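Side-chain contact in iron-regulated ABC transporter siderophore-binding protein SirA (Staphylococcus aureus subsp. aureus, PDB 3MWF), which binds the iron siderophore staphyloferrin B, probably handing it to an ABC transporter for uptake into the cell: residues T210-E213 with S214-L217. Numbering follows the deposited sequence.
Sequences TSKE and SIPL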
loop_
_atom_site.group_PDB
_atom_site.type_symbol
_atom_site.label_atom_id
_atom_site.label_comp_id
_atom_site.label_asym_id
_atom_site.label_seq_id
_atom_site.Cartn_x
_atom_site.Cartn_y
_atom_site.Cartn_z
ATOM N N THR A 210 12.615 -7.364 15.916
ATOM C CA THR A 210 12.753 -8.753 16.335
ATOM C C THR A 210 12.697 -8.862 17.851
ATOM O O THR A 210 12.576 -9.968 18.378
ATOM C CB THR A 210 14.078 -9.356 15.804
ATOM O OG1 THR A 210 15.188 -8.603 16.308
ATOM C CG2 THR A 210 14.140 -9.266 14.281
ATOM N N SER A 211 12.810 -7.726 18.554
ATOM C CA SER A 211 12.862 -7.732 20.019
ATOM C C SER A 211 11.788 -6.845 20.626
ATOM O O SER A 211 11.602 -5.725 20.178
ATOM C CB SER A 211 14.223 -7.247 20.499
ATOM O OG SER A 211 14.270 -7.164 21.925
ATOM N N LYS A 212 11.104 -7.352 21.654
ATOM C CA LYS A 212 10.120 -6.547 22.381
ATOM C C LYS A 212 10.755 -5.323 23.016
ATOM O O LYS A 212 10.076 -4.331 23.277
ATOM C CB LYS A 212 9.404 -7.384 23.450
ATOM C CG LYS A 212 8.639 -8.563 22.867
ATOM C CD LYS A 212 7.883 -9.280 23.976
ATOM C CE LYS A 212 7.569 -10.706 23.602
ATOM N NZ LYS A 212 8.817 -11.491 23.325
ATOM N N GLU A 213 12.061 -5.386 23.253
ATOM C CA GLU A 213 12.806 -4.226 23.737
ATOM C C GLU A 213 12.707 -3.025 22.797
ATOM O O GLU A 213 12.929 -1.891 23.220
ATOM C CB GLU A 213 14.283 -4.571 23.962
ATOM C CG GLU A 213 14.550 -5.402 25.200
ATOM C CD GLU A 213 15.915 -5.107 25.803
ATOM O OE1 GLU A 213 16.271 -5.788 26.787
ATOM O OE2 GLU A 213 16.629 -4.184 25.311
ATOM N N SER A 214 12.379 -3.272 21.528
ATOM C CA SER A 214 12.234 -2.178 20.546
ATOM C C SER A 214 10.850 -1.531 20.541
ATOM O O SER A 214 10.609 -0.575 19.830
ATOM C CB SER A 214 12.602 -2.658 19.141
ATOM O OG SER A 214 13.906 -3.226 19.174
ATOM N N ILE A 215 9.934 -2.069 21.340
ATOM C CA ILE A 215 8.568 -1.544 21.370
ATOM C C ILE A 215 8.485 -0.010 21.554
ATOM O O ILE A 215 7.648 0.638 20.916
ATOM C CB ILE A 215 7.701 -2.329 22.371
ATOM C CG1 ILE A 215 7.295 -3.665 21.716
ATOM C CG2 ILE A 215 6.473 -1.505 22.782
ATOM C CD1 ILE A 215 6.707 -4.693 22.706
ATOM N N PRO A 216 9.372 0.595 22.374
ATOM C CA PRO A 216 9.291 2.055 22.473
ATOM C C PRO A 216 9.361 2.846 21.170
ATOM O O PRO A 216 8.881 3.974 21.128
ATOM C CB PRO A 216 10.471 2.393 23.398
ATOM C CG PRO A 216 10.493 1.209 24.333
ATOM C CD PRO A 216 10.271 0.036 23.405
ATOM N N LEU A 217 9.971 2.278 20.120
ATOM C CA LEU A 217 10.011 2.924 18.822
ATOM C C LEU A 217 8.605 3.163 18.240
ATOM O O LEU A 217 8.426 4.041 17.382
ATOM C CB LEU A 217 10.914 2.132 17.843
ATOM C CG LEU A 217 11.273 2.752 16.486
ATOM C CD1 LEU A 217 12.017 4.086 16.681
ATOM C CD2 LEU A 217 12.132 1.773 15.627
#
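The carbonyl oxygen of Ser211 takes the backbone N-H of Ser214, N to O 2.9 Å, and the side chain of the donor residue stays close to the same acceptor: Ser214 CB lies alongside, 3.4 Å from Ser211 O. Ser214 OG comes within 3.5 Å of Ser211 O, a polar approach rather than a bond. With OG anti to its own carbonyl carbon, chi1 -54°, the hydroxyl is held beside the Ser214 N-H that Ser211 already accepts. One residue on, Ile215 N donates to Lys212 O over 3.0 Å. These i to i+3 bonds, followed by Leu217 N to Ser214 O, mark a short 3-10 helix that begins at Lys212, in the connection between strands 206-209 and 222-227. Ser211 starts it with an ST turn: its OG accepts the N-H of Glu213 at 3.1 Å, on a bent path of 142°.

On another side of the helix Ile215 lies against Lys212. Its CG1 branch, anti to the carbonyl carbon at chi1 -78°, runs back past Lys212 O, and CD1 reaches Lys212 CB at 3.9 Å. The isoleucine is buried, packing on Trp245 of helix 236-246 and on Leu254; Lys212 carries its charge to the ring of Trp245 in a cation-pi contact. Pro216 has no N-H to offer Glu213 O, and its ring CD sits 3.3 Å from that oxygen instead. At the far end, Leu217 O receives Asn193 ND2, while the leucine side chain rests on helix 194-201.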